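Glycinin A3B4 subunit (Glycine max, PDB 2D5F) serves as a seed storage globulin of the 11S family, built from two cupin domains and assembled into hexamers. Local coordinates at residues Ala348-Thr353 against Ala369-Leu374; Tyr62-Gln67 against Asn154-Asn159; Gly399-Val404 against Val430-Gly435; Pro38-Ala43 against Leu421-Gln426. All coordinates share one frame; numbering follows the deposited sequence.

How the contacts relate
Contact 2 belongs to the N-terminal cupin domain and contacts 1 and 3 to the C-terminal one, while contact 4 sets helix 38-43 of the first against strand 421-424 of the second. Along the chain 38-43 comes first and contact 2 follows; contact 1 is then complete before 399-404, and 421-426 falls between the two strands of contact 3. Contacts 1 and 3 lie in different sheets, their centres about 14 Å apart, and meet where Leu374 packs on Glu432 and Gly434. Leu422 and Val424 of contact 4 pack against Val401, Val403 and Val430, so the two sheets of the C-terminal barrel share one core. Contact 2 lies about 29 Å from contact 1, centre to centre.

Contact 1 (Ala348-Thr353 against Ala369-Leu374); sequences AGRIST and AQYVVL
The guanidinium of Arg350 lies flat over Val373, whose CG2 sits 3.3 Å from its plane and almost under its centre. This is the tight part of the contact. CG of Arg350 stands between the backbone N and the carbonyl carbon (chi1 56°), and the extended chain beyond it crosses Val373 obliquely, with CG 3.7 Å from Val373 CB. Beyond the valine, Arg350 NH2 comes to the edge of the Tyr371 ring and donates to a water that in turn donates to Ser352 OG and Tyr371 O. Arg350 NH2 also binds Ala336 O, and Tyr371 OH bonds to Glu440 and Thr395. The two strands run antiparallel in a sheet of the C-terminal cupin barrel, with Arg350-Val373 and Ser352-Tyr371 as hydrogen-bonded pairs. On the first strand's other edge, Ala348 and Gly349 both face Asn345 in a classic beta bulge. Across the sheet, Ile351 CG1 stays 4.2 Å from Val372 CG2, a looser pair, on a face where Leu490 and Tyr380 pack. At the less buried end, near Glu324 of a neighbouring subunit, Gln370 NE2 reaches Thr353 OG1 at 3.1 Å in a nearly straight bond (178°) within its amide plane, while Gln370 OE1 is taken by Lys445.

Contact 2 (Tyr62-Gln67 against Asn154-Asn159); sequences YSPYPQ and NQLDQN
Asn154 lies alongside both Pro64 and Tyr65, its side chain pointing the same way as theirs, and its amide closes an Asx turn at the start of segment 154-159. Two loops of the N-terminal cupin domain meet here: 62-67 joins strands 56-62 and 67-73, and the second segment is part of the loop between strands 141-147 and 163-164. CG of Asn154 is anti to the backbone N (chi1 178°), which carries the amide along the proline and the tyrosine. OD1 accepts from Leu156 N at 3.1 Å, the donor lying well above the carbonyl plane. ND2 hydrogen-bonds to Thr149 O and, weakly, to Asp157 O; it also passes 3.8 Å from Tyr65 CD1, the ring and amide planes standing 48° apart. An alanine here takes away the amide that holds Leu156 N and Thr149 O, and the turn would probably be free to shift, drawing Leu156 off Pro64. That leucine crosses the proline at about a right angle. The Tyr65 ring has CB of Ser63 over one face, and its OH bonds to Arg161 N, which fixes the far end. Gln155, on the outer side of the turn, uses its backbone N and O to bond Gln426 and Asn389 of a neighbouring subunit, and Pro64 packs on Asn427 of that same subunit. The Pro64 carbonyl is buried without a hydrogen-bond partner; Asn154 CA makes a CA-H...O contact to Pro64 O at 3.3 Å, and Leu156 CD1 touches Pro64 CG at 3.7 Å.

Contact 3 (Gly399-Val404 against Val430-Gly435); sequences GRVRVV and VAEQGG
Strands 399-404 and 430-435 run antiparallel at 170°, their axes 4.8 Å apart at the closest; Arg400 and Gln433 exchange two N-H...O bonds, and so do Arg402 and Ala431, each N to O 3.1 Å. Gly399 has its CA 3.2 Å from Gln433 O, where a CB would clash. Val401, Val403, Val430 and Glu432 share one face. Val430 CG2, anti to its backbone N (chi1 61° for CG1), reaches obliquely toward both opposing valines, 4.0 Å from Val401 CG1 and 3.9 Å from Val403 CG2. Glu432 lies alongside Val401, its CG 3.7 Å from Val401 CG2, and bends at chi2 (101°), which carries the carboxylate away from Val401 and past Val430 CG2. Leu422 and Val424 close over this apolar patch. The other face bears Arg400, Arg402, Ala431 and Gln433; Arg400 forms a salt bridge with Asp413, Gln433 NE2 bonds to Asn377 O, and Phe212 of a neighbouring subunit packs on Arg402, Ala431 and Gln433. The valine face looks into the C-terminal cupin barrel, where Glu432, which packs on His383 and Tyr380, has a bound magnesium ion about 3 Å from its side chain: the barrel interior is the usual metal-binding place of the cupin fold.

Contact 4 (Pro38-Ala43 against Leu421-Gln426); sequences PELQCA and LLVVPQ
Val423 projects from its strand onto helix 38-43 and meets it with every atom of its side chain. Its CB stands 4.0 Å from Glu39 CB, at the first turn. From there the two methyls part. CG1, anti to the backbone N (chi1 171°), comes 3.8 Å from Glu39 O and, one turn further on, 4.0 Å from Ala43 CB. CG2 has the same carbonyl oxygen at 3.8 Å, but leans the other way to touch Glu39 CB and Leu40 CD2. The carbonyl straddled by the two methyls is the one that accepts from Ala43 N, so the valine packs over an intact helical hydrogen bond. An alanine in place of Val423 removes both methyls and would probably open a gap beside Glu39 O, Leu40 CD2 and Ala43 CB, weakening the helix's seat on the strand. Helix 38-43 belongs to the N-terminal cupin domain and strand 421-424 is an outer strand in the C-terminal one, so this packing joins the two halves of the bicupin chain, axes inclined at 47°. On one side of the valine Leu40 meets Leu421, the side chains crossing at about a right angle with their CD2 methyls 4.1 Å apart. On the other, Cys42, tied by a disulfide to Cys9, brings its SG to 4.2 Å from Pro425 CG, while Pro425 also packs on Leu156 of a neighbouring subunit.

Contact 1 (Ala348-Thr353 against Ala369-Leu374)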
loop_
_atom_site.group_PDB
_atom_site.type_symbol
_atom_site.label_atom_id
_atom_site.label_comp_id
_atom_site.label_asym_id
_atom_site.label_seq_id
_atom_site.Cartn_x
_atom_site.Cartn_y
_atom_site.Cartn_z
ATOM N N ALA B 348 -39.842 6.648 1.973
ATOM C CA ALA B 348 -39.526 5.236 1.751
ATOM C C ALA B 348 -38.640 4.609 2.833
ATOM O O ALA B 348 -38.904 3.496 3.287
ATOM C CB ALA B 348 -38.870 5.062 0.381
ATOM N N GLY B 349 -37.586 5.314 3.236
ATOM C CA GLY B 349 -36.700 4.781 4.258
ATOM C C GLY B 349 -35.283 5.317 4.176
ATOM O O GLY B 349 -35.046 6.374 3.592
ATOM N N ARG B 350 -34.332 4.589 4.760
ATOM C CA ARG B 350 -32.942 5.022 4.742
ATOM C C ARG B 350 -31.952 3.861 4.771
ATOM O O ARG B 350 -32.267 2.770 5.243
ATOM C CB ARG B 350 -32.673 5.959 5.928
ATOM C CG ARG B 350 -33.014 5.379 7.297
ATOM C CD ARG B 350 -32.715 6.400 8.393
ATOM N NE ARG B 350 -33.222 6.022 9.710
ATOM C CZ ARG B 350 -32.565 5.280 10.599
ATOM N NH1 ARG B 350 -33.124 5.004 11.769
ATOM N NH2 ARG B 350 -31.353 4.816 10.327
ATOM N N ILE B 351 -30.752 4.105 4.253
ATOM C CA ILE B 351 -29.704 3.094 4.226
ATOM C C ILE B 351 -28.412 3.734 4.712
ATOM O O ILE B 351 -28.031 4.813 4.244
ATOM C CB ILE B 351 -29.472 2.557 2.803
ATOM C CG1 ILE B 351 -30.763 1.944 2.261
ATOM C CG2 ILE B 351 -28.336 1.528 2.807
ATOM C CD1 ILE B 351 -30.728 1.721 0.756
ATOM N N SER B 352 -27.748 3.069 5.649
ATOM C CA SER B 352 -26.490 3.572 6.197
ATOM C C SER B 352 -25.418 2.506 6.025
ATOM O O SER B 352 -25.665 1.327 6.270
ATOM C CB SER B 352 -26.660 3.913 7.676
ATOM O OG SER B 352 -27.689 4.880 7.842
ATOM N N THR B 353 -24.231 2.924 5.596
ATOM C CA THR B 353 -23.132 1.988 5.367
ATOM C C THR B 353 -21.969 2.188 6.329
ATOM O O THR B 353 -21.558 3.309 6.599
ATOM C CB THR B 353 -22.593 2.121 3.929
ATOM O OG1 THR B 353 -23.678 2.006 3.001
ATOM C CG2 THR B 353 -21.567 1.026 3.634
ATOM N N ALA B 369 -21.016 -3.509 6.939
ATOM C CA ALA B 369 -22.433 -3.674 7.211
ATOM C C ALA B 369 -23.254 -2.484 6.767
ATOM O O ALA B 369 -22.719 -1.434 6.420
ATOM C CB ALA B 369 -22.648 -3.908 8.707
ATOM N N GLN B 370 -24.567 -2.679 6.765
ATOM C CA GLN B 370 -25.496 -1.618 6.431
ATOM C C GLN B 370 -26.657 -1.721 7.407
ATOM O O GLN B 370 -26.943 -2.796 7.938
ATOM C CB GLN B 370 -26.012 -1.753 4.995
ATOM C CG GLN B 370 -24.977 -1.386 3.938
ATOM C CD GLN B 370 -25.551 -1.368 2.538
ATOM O OE1 GLN B 370 -26.179 -2.326 2.110
ATOM N NE2 GLN B 370 -25.329 -0.271 1.814
ATOM N N TYR B 371 -27.285 -0.588 7.687
ATOM C CA TYR B 371 -28.451 -0.584 8.550
ATOM C C TYR B 371 -29.527 0.010 7.668
ATOM O O TYR B 371 -29.356 1.099 7.110
ATOM C CB TYR B 371 -28.254 0.273 9.793
ATOM C CG TYR B 371 -29.339 0.018 10.810
ATOM C CD1 TYR B 371 -30.382 0.929 11.004
ATOM C CD2 TYR B 371 -29.358 -1.166 11.535
ATOM C CE1 TYR B 371 -31.423 0.652 11.901
ATOM C CE2 TYR B 371 -30.387 -1.450 12.427
ATOM C CZ TYR B 371 -31.413 -0.544 12.604
ATOM O OH TYR B 371 -32.433 -0.859 13.474
ATOM N N VAL B 372 -30.615 -0.727 7.509
ATOM C CA VAL B 372 -31.698 -0.288 6.652
ATOM C C VAL B 372 -33.001 -0.095 7.414
ATOM O O VAL B 372 -33.388 -0.935 8.233
ATOM C CB VAL B 372 -31.933 -1.317 5.521
ATOM C CG1 VAL B 372 -33.077 -0.868 4.628
ATOM C CG2 VAL B 372 -30.645 -1.487 4.695
ATOM N N VAL B 373 -33.666 1.022 7.141
ATOM C CA VAL B 373 -34.954 1.315 7.760
ATOM C C VAL B 373 -35.947 1.603 6.643
ATOM O O VAL B 373 -35.769 2.548 5.876
ATOM C CB VAL B 373 -34.892 2.544 8.686
ATOM C CG1 VAL B 373 -36.282 2.842 9.239
ATOM C CG2 VAL B 373 -33.915 2.292 9.827
ATOM N N LEU B 374 -36.970 0.763 6.535
ATOM C CA LEU B 374 -38.004 0.946 5.524
ATOM C C LEU B 374 -39.296 1.290 6.238
ATOM O O LEU B 374 -39.685 0.627 7.202
ATOM C CB LEU B 374 -38.192 -0.326 4.693
ATOM C CG LEU B 374 -37.025 -0.713 3.772
ATOM C CD1 LEU B 374 -37.304 -2.068 3.119
ATOM C CD2 LEU B 374 -36.824 0.369 2.721
HETATM O O HOH W 1 -30.377 3.854 7.696
#

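Contact 2 (Tyr62-Gln67 against Asn154-Asn159)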
loop_
_atom_site.group_PDB
_atom_site.type_symbol
_atom_site.label_atom_id
_atom_site.label_comp_id
_atom_site.label_asym_id
_atom_site.label_seq_id
_atom_site.Cartn_x
_atom_site.Cartn_y
_atom_site.Cartn_z
ATOM N N TYR B 62 -11.700 -14.886 23.732
ATOM C CA TYR B 62 -11.224 -14.521 22.401
ATOM C C TYR B 62 -11.507 -15.664 21.423
ATOM O O TYR B 62 -11.657 -16.820 21.829
ATOM C CB TYR B 62 -9.726 -14.197 22.412
ATOM C CG TYR B 62 -8.828 -15.339 22.833
ATOM C CD1 TYR B 62 -8.562 -15.583 24.180
ATOM C CD2 TYR B 62 -8.235 -16.176 21.883
ATOM C CE1 TYR B 62 -7.721 -16.631 24.574
ATOM C CE2 TYR B 62 -7.401 -17.226 22.264
ATOM C CZ TYR B 62 -7.147 -17.447 23.613
ATOM O OH TYR B 62 -6.328 -18.481 23.999
ATOM N N SER B 63 -11.608 -15.325 20.141
ATOM C CA SER B 63 -11.864 -16.300 19.084
ATOM C C SER B 63 -10.893 -16.024 17.933
ATOM O O SER B 63 -10.452 -14.887 17.741
ATOM C CB SER B 63 -13.311 -16.195 18.594
ATOM O OG SER B 63 -14.221 -16.559 19.621
ATOM N N PRO B 64 -10.554 -17.059 17.149
ATOM C CA PRO B 64 -9.624 -16.948 16.017
ATOM C C PRO B 64 -10.163 -16.355 14.715
ATOM O O PRO B 64 -9.699 -16.708 13.633
ATOM C CB PRO B 64 -9.142 -18.384 15.840
ATOM C CG PRO B 64 -10.385 -19.164 16.126
ATOM C CD PRO B 64 -10.964 -18.460 17.356
ATOM N N TYR B 65 -11.136 -15.457 14.819
ATOM C CA TYR B 65 -11.703 -14.801 13.642
ATOM C C TYR B 65 -12.357 -13.523 14.129
ATOM O O TYR B 65 -12.618 -13.371 15.314
ATOM C CB TYR B 65 -12.742 -15.695 12.942
ATOM C CG TYR B 65 -13.644 -16.449 13.898
ATOM C CD1 TYR B 65 -13.365 -17.773 14.253
ATOM C CD2 TYR B 65 -14.748 -15.827 14.483
ATOM C CE1 TYR B 65 -14.162 -18.460 15.170
ATOM C CE2 TYR B 65 -15.549 -16.502 15.402
ATOM C CZ TYR B 65 -15.249 -17.819 15.742
ATOM O OH TYR B 65 -16.028 -18.481 16.669
ATOM N N PRO B 66 -12.601 -12.568 13.229
ATOM C CA PRO B 66 -13.234 -11.361 13.757
ATOM C C PRO B 66 -14.731 -11.529 13.968
ATOM O O PRO B 66 -15.352 -12.441 13.420
ATOM C CB PRO B 66 -12.891 -10.299 12.713
ATOM C CG PRO B 66 -12.744 -11.062 11.460
ATOM C CD PRO B 66 -12.074 -12.352 11.870
ATOM N N GLN B 67 -15.288 -10.670 14.816
ATOM C CA GLN B 67 -16.719 -10.670 15.087
ATOM C C GLN B 67 -17.184 -9.240 14.873
ATOM O O GLN B 67 -16.472 -8.291 15.213
ATOM C CB GLN B 67 -17.029 -11.043 16.542
ATOM C CG GLN B 67 -16.690 -12.457 16.963
ATOM C CD GLN B 67 -17.026 -12.710 18.427
ATOM O OE1 GLN B 67 -18.178 -12.577 18.843
ATOM N NE2 GLN B 67 -16.017 -13.069 19.214
ATOM N N ASN B 154 -8.519 -16.872 9.970
ATOM C CA ASN B 154 -8.778 -18.069 10.769
ATOM C C ASN B 154 -8.045 -19.227 10.110
ATOM O O ASN B 154 -8.473 -19.738 9.079
ATOM C CB ASN B 154 -10.285 -18.353 10.839
ATOM C CG ASN B 154 -10.610 -19.626 11.612
ATOM O OD1 ASN B 154 -9.737 -20.235 12.239
ATOM N ND2 ASN B 154 -11.868 -20.030 11.572
ATOM N N GLN B 155 -6.932 -19.631 10.710
ATOM C CA GLN B 155 -6.120 -20.705 10.160
ATOM C C GLN B 155 -6.423 -22.080 10.737
ATOM O O GLN B 155 -5.702 -23.038 10.472
ATOM C CB GLN B 155 -4.635 -20.362 10.342
ATOM C CG GLN B 155 -4.279 -18.995 9.761
ATOM C CD GLN B 155 -2.783 -18.721 9.689
ATOM O OE1 GLN B 155 -2.362 -17.761 9.051
ATOM N NE2 GLN B 155 -1.980 -19.548 10.341
ATOM N N LEU B 156 -7.497 -22.183 11.512
ATOM C CA LEU B 156 -7.880 -23.463 12.111
ATOM C C LEU B 156 -8.807 -24.208 11.148
ATOM O O LEU B 156 -8.342 -24.876 10.221
ATOM C CB LEU B 156 -8.544 -23.204 13.468
ATOM C CG LEU B 156 -7.571 -22.547 14.467
ATOM C CD1 LEU B 156 -8.264 -22.235 15.777
ATOM C CD2 LEU B 156 -6.385 -23.498 14.702
ATOM N N ASP B 157 -10.112 -24.125 11.373
ATOM C CA ASP B 157 -11.079 -24.730 10.465
ATOM C C ASP B 157 -12.368 -23.937 10.586
ATOM O O ASP B 157 -12.430 -22.985 11.355
ATOM C CB ASP B 157 -11.299 -26.224 10.744
ATOM C CG ASP B 157 -11.609 -26.516 12.187
ATOM O OD1 ASP B 157 -10.976 -27.444 12.732
ATOM O OD2 ASP B 157 -12.477 -25.838 12.768
ATOM N N GLN B 158 -13.391 -24.329 9.836
ATOM C CA GLN B 158 -14.657 -23.598 9.816
ATOM C C GLN B 158 -15.457 -23.533 11.111
ATOM O O GLN B 158 -16.385 -22.737 11.220
ATOM C CB GLN B 158 -15.552 -24.162 8.711
ATOM C CG GLN B 158 -16.305 -25.418 9.106
ATOM C CD GLN B 158 -17.793 -25.171 9.215
ATOM O OE1 GLN B 158 -18.460 -24.884 8.216
ATOM N NE2 GLN B 158 -18.327 -25.271 10.431
ATOM N N ASN B 159 -15.112 -24.355 12.094
ATOM C CA ASN B 159 -15.864 -24.353 13.342
ATOM C C ASN B 159 -15.699 -23.097 14.183
ATOM O O ASN B 159 -14.612 -22.524 14.266
ATOM C CB ASN B 159 -15.476 -25.542 14.224
ATOM C CG ASN B 159 -15.819 -26.879 13.599
ATOM O OD1 ASN B 159 -15.144 -27.340 12.680
ATOM N ND2 ASN B 159 -16.874 -27.509 14.098
#

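Contact 3 (Gly399-Val404 against Val430-Gly435)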
loop_
_atom_site.group_PDB
_atom_site.type_symbol
_atom_site.label_atom_id
_atom_site.label_comp_id
_atom_site.label_asym_id
_atom_site.label_seq_id
_atom_site.Cartn_x
_atom_site.Cartn_y
_atom_site.Cartn_z
ATOM N N GLY B 399 -41.445 -7.413 6.975
ATOM C CA GLY B 399 -41.599 -7.039 5.585
ATOM C C GLY B 399 -41.492 -8.228 4.659
ATOM O O GLY B 399 -41.118 -9.320 5.076
ATOM N N ARG B 400 -41.822 -8.007 3.396
ATOM C CA ARG B 400 -41.760 -9.054 2.392
ATOM C C ARG B 400 -40.380 -8.997 1.738
ATOM O O ARG B 400 -39.955 -7.944 1.262
ATOM C CB ARG B 400 -42.861 -8.833 1.347
ATOM C CG ARG B 400 -42.870 -9.821 0.186
ATOM C CD ARG B 400 -43.250 -11.222 0.623
ATOM N NE ARG B 400 -44.403 -11.741 -0.114
ATOM C CZ ARG B 400 -44.440 -11.919 -1.434
ATOM N NH1 ARG B 400 -45.534 -12.398 -2.015
ATOM N NH2 ARG B 400 -43.385 -11.618 -2.178
ATOM N N VAL B 401 -39.679 -10.124 1.743
ATOM C CA VAL B 401 -38.347 -10.203 1.154
ATOM C C VAL B 401 -38.323 -11.259 0.060
ATOM O O VAL B 401 -38.952 -12.318 0.182
ATOM C CB VAL B 401 -37.284 -10.554 2.224
ATOM C CG1 VAL B 401 -35.899 -10.633 1.594
ATOM C CG2 VAL B 401 -37.313 -9.516 3.345
ATOM N N ARG B 402 -37.598 -10.965 -1.015
ATOM C CA ARG B 402 -37.482 -11.879 -2.143
ATOM C C ARG B 402 -36.033 -11.951 -2.607
ATOM O O ARG B 402 -35.400 -10.922 -2.847
ATOM C CB ARG B 402 -38.375 -11.399 -3.288
ATOM C CG ARG B 402 -39.779 -11.058 -2.818
ATOM C CD ARG B 402 -40.594 -10.271 -3.832
ATOM N NE ARG B 402 -41.794 -9.726 -3.198
ATOM C CZ ARG B 402 -42.807 -9.173 -3.853
ATOM N NH1 ARG B 402 -43.855 -8.703 -3.187
ATOM N NH2 ARG B 402 -42.779 -9.094 -5.173
ATOM N N VAL B 403 -35.509 -13.169 -2.701
ATOM C CA VAL B 403 -34.140 -13.402 -3.150
ATOM C C VAL B 403 -34.220 -14.291 -4.390
ATOM O O VAL B 403 -34.841 -15.352 -4.359
ATOM C CB VAL B 403 -33.296 -14.104 -2.060
ATOM C CG1 VAL B 403 -31.879 -14.351 -2.573
ATOM C CG2 VAL B 403 -33.257 -13.244 -0.790
ATOM N N VAL B 404 -33.590 -13.847 -5.475
ATOM C CA VAL B 404 -33.597 -14.559 -6.750
ATOM C C VAL B 404 -32.179 -14.967 -7.153
ATOM O O VAL B 404 -31.264 -14.150 -7.066
ATOM C CB VAL B 404 -34.194 -13.656 -7.857
ATOM C CG1 VAL B 404 -34.135 -14.352 -9.210
ATOM C CG2 VAL B 404 -35.625 -13.290 -7.499
ATOM N N VAL B 430 -31.817 -9.272 -4.477
ATOM C CA VAL B 430 -32.761 -9.181 -3.375
ATOM C C VAL B 430 -33.548 -7.868 -3.374
ATOM O O VAL B 430 -33.093 -6.847 -3.897
ATOM C CB VAL B 430 -32.019 -9.341 -2.020
ATOM C CG1 VAL B 430 -30.984 -8.229 -1.856
ATOM C CG2 VAL B 430 -33.013 -9.337 -0.864
ATOM N N ALA B 431 -34.739 -7.909 -2.787
ATOM C CA ALA B 431 -35.591 -6.731 -2.679
ATOM C C ALA B 431 -36.401 -6.845 -1.393
ATOM O O ALA B 431 -36.715 -7.951 -0.949
ATOM C CB ALA B 431 -36.512 -6.629 -3.881
ATOM N N GLU B 432 -36.720 -5.704 -0.793
ATOM C CA GLU B 432 -37.475 -5.681 0.456
ATOM C C GLU B 432 -38.547 -4.590 0.471
ATOM O O GLU B 432 -38.347 -3.507 -0.077
ATOM C CB GLU B 432 -36.527 -5.441 1.640
ATOM C CG GLU B 432 -35.519 -6.552 1.912
ATOM C CD GLU B 432 -34.122 -6.253 1.383
ATOM O OE1 GLU B 432 -33.193 -6.999 1.758
ATOM O OE2 GLU B 432 -33.947 -5.287 0.604
ATOM N N GLN B 433 -39.685 -4.886 1.095
ATOM C CA GLN B 433 -40.762 -3.905 1.223
ATOM C C GLN B 433 -41.272 -3.901 2.656
ATOM O O GLN B 433 -41.716 -4.928 3.171
ATOM C CB GLN B 433 -41.926 -4.200 0.272
ATOM C CG GLN B 433 -43.093 -3.218 0.452
ATOM C CD GLN B 433 -44.025 -3.179 -0.747
ATOM O OE1 GLN B 433 -44.197 -4.178 -1.443
ATOM N NE2 GLN B 433 -44.639 -2.025 -0.986
ATOM N N GLY B 434 -41.194 -2.739 3.294
ATOM C CA GLY B 434 -41.641 -2.611 4.667
ATOM C C GLY B 434 -43.098 -2.998 4.845
ATOM O O GLY B 434 -43.947 -2.682 4.008
ATOM N N GLY B 435 -43.383 -3.690 5.941
ATOM C CA GLY B 435 -44.744 -4.106 6.207
ATOM C C GLY B 435 -45.574 -2.981 6.793
ATOM O O GLY B 435 -45.291 -1.800 6.602
#

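Contact 4 (Pro38-Ala43 against Leu421-Gln426)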
loop_
_atom_site.group_PDB
_atom_site.type_symbol
_atom_site.label_atom_id
_atom_site.label_comp_id
_atom_site.label_asym_id
_atom_site.label_seq_id
_atom_site.Cartn_x
_atom_site.Cartn_y
_atom_site.Cartn_z
ATOM N N PRO B 38 -27.265 -25.099 5.859
ATOM C CA PRO B 38 -26.653 -24.870 4.547
ATOM C C PRO B 38 -26.486 -23.403 4.143
ATOM O O PRO B 38 -25.515 -23.053 3.472
ATOM C CB PRO B 38 -27.552 -25.671 3.583
ATOM C CG PRO B 38 -28.806 -25.964 4.382
ATOM C CD PRO B 38 -28.303 -26.139 5.782
ATOM N N GLU B 39 -27.415 -22.547 4.556
ATOM C CA GLU B 39 -27.333 -21.126 4.212
ATOM C C GLU B 39 -26.089 -20.495 4.838
ATOM O O GLU B 39 -25.353 -19.743 4.181
ATOM C CB GLU B 39 -28.590 -20.380 4.690
ATOM C CG GLU B 39 -29.893 -20.943 4.131
ATOM C CD GLU B 39 -30.524 -22.020 5.012
ATOM O OE1 GLU B 39 -29.794 -22.793 5.667
ATOM O OE2 GLU B 39 -31.769 -22.100 5.038
ATOM N N LEU B 40 -25.855 -20.815 6.109
ATOM C CA LEU B 40 -24.709 -20.287 6.834
ATOM C C LEU B 40 -23.390 -20.885 6.342
ATOM O O LEU B 40 -22.353 -20.215 6.372
ATOM C CB LEU B 40 -24.884 -20.521 8.340
ATOM C CG LEU B 40 -26.055 -19.747 8.970
ATOM C CD1 LEU B 40 -26.198 -20.115 10.455
ATOM C CD2 LEU B 40 -25.826 -18.242 8.815
ATOM N N GLN B 41 -23.426 -22.132 5.882
ATOM C CA GLN B 41 -22.217 -22.759 5.369
ATOM C C GLN B 41 -21.832 -22.071 4.066
ATOM O O GLN B 41 -20.652 -21.897 3.775
ATOM C CB GLN B 41 -22.430 -24.252 5.121
ATOM C CG GLN B 41 -22.685 -25.037 6.385
ATOM C CD GLN B 41 -22.560 -26.520 6.168
ATOM O OE1 GLN B 41 -23.282 -27.101 5.357
ATOM N NE2 GLN B 41 -21.638 -27.147 6.887
ATOM N N CYS B 42 -22.834 -21.675 3.288
ATOM C CA CYS B 42 -22.577 -20.990 2.029
ATOM C C CYS B 42 -21.948 -19.621 2.321
ATOM O O CYS B 42 -21.009 -19.197 1.646
ATOM C CB CYS B 42 -23.886 -20.837 1.232
ATOM S SG CYS B 42 -23.852 -19.491 0.004
ATOM N N ALA B 43 -22.451 -18.954 3.354
ATOM C CA ALA B 43 -21.962 -17.631 3.738
ATOM C C ALA B 43 -20.623 -17.676 4.471
ATOM O O ALA B 43 -19.903 -16.680 4.518
ATOM C CB ALA B 43 -23.001 -16.929 4.596
ATOM N N LEU B 421 -32.963 -14.388 10.746
ATOM C CA LEU B 421 -31.714 -14.256 10.007
ATOM C C LEU B 421 -31.907 -14.790 8.590
ATOM O O LEU B 421 -32.399 -15.900 8.417
ATOM C CB LEU B 421 -30.642 -15.084 10.720
ATOM C CG LEU B 421 -29.175 -14.839 10.404
ATOM C CD1 LEU B 421 -28.779 -13.486 10.981
ATOM C CD2 LEU B 421 -28.322 -15.935 11.020
ATOM N N LEU B 422 -31.513 -14.014 7.581
ATOM C CA LEU B 422 -31.657 -14.455 6.193
ATOM C C LEU B 422 -30.383 -14.185 5.408
ATOM O O LEU B 422 -29.928 -13.041 5.306
ATOM C CB LEU B 422 -32.820 -13.742 5.501
ATOM C CG LEU B 422 -32.970 -14.123 4.021
ATOM C CD1 LEU B 422 -33.415 -15.586 3.921
ATOM C CD2 LEU B 422 -33.978 -13.216 3.334
ATOM N N VAL B 423 -29.810 -15.245 4.853
ATOM C CA VAL B 423 -28.590 -15.128 4.068
ATOM C C VAL B 423 -28.897 -14.745 2.631
ATOM O O VAL B 423 -29.797 -15.321 2.007
ATOM C CB VAL B 423 -27.822 -16.461 4.037
ATOM C CG1 VAL B 423 -26.659 -16.378 3.038
ATOM C CG2 VAL B 423 -27.326 -16.801 5.426
ATOM N N VAL B 424 -28.157 -13.771 2.108
ATOM C CA VAL B 424 -28.323 -13.368 0.723
ATOM C C VAL B 424 -26.956 -13.571 0.075
ATOM O O VAL B 424 -26.045 -12.758 0.236
ATOM C CB VAL B 424 -28.768 -11.893 0.589
ATOM C CG1 VAL B 424 -28.894 -11.520 -0.891
ATOM C CG2 VAL B 424 -30.109 -11.686 1.309
ATOM N N PRO B 425 -26.794 -14.683 -0.660
ATOM C CA PRO B 425 -25.535 -15.013 -1.338
ATOM C C PRO B 425 -25.048 -13.934 -2.294
ATOM O O PRO B 425 -25.841 -13.186 -2.864
ATOM C CB PRO B 425 -25.863 -16.315 -2.066
ATOM C CG PRO B 425 -26.950 -16.933 -1.182
ATOM C CD PRO B 425 -27.808 -15.727 -0.893
ATOM N N GLN B 426 -23.730 -13.866 -2.459
ATOM C CA GLN B 426 -23.108 -12.914 -3.356
ATOM C C GLN B 426 -23.779 -13.014 -4.729
ATOM O O GLN B 426 -24.078 -14.113 -5.205
ATOM C CB GLN B 426 -21.614 -13.230 -3.474
ATOM C CG GLN B 426 -20.860 -12.434 -4.539
ATOM C CD GLN B 426 -19.396 -12.835 -4.632
ATOM O OE1 GLN B 426 -19.015 -13.937 -4.225
ATOM N NE2 GLN B 426 -18.570 -11.952 -5.187
#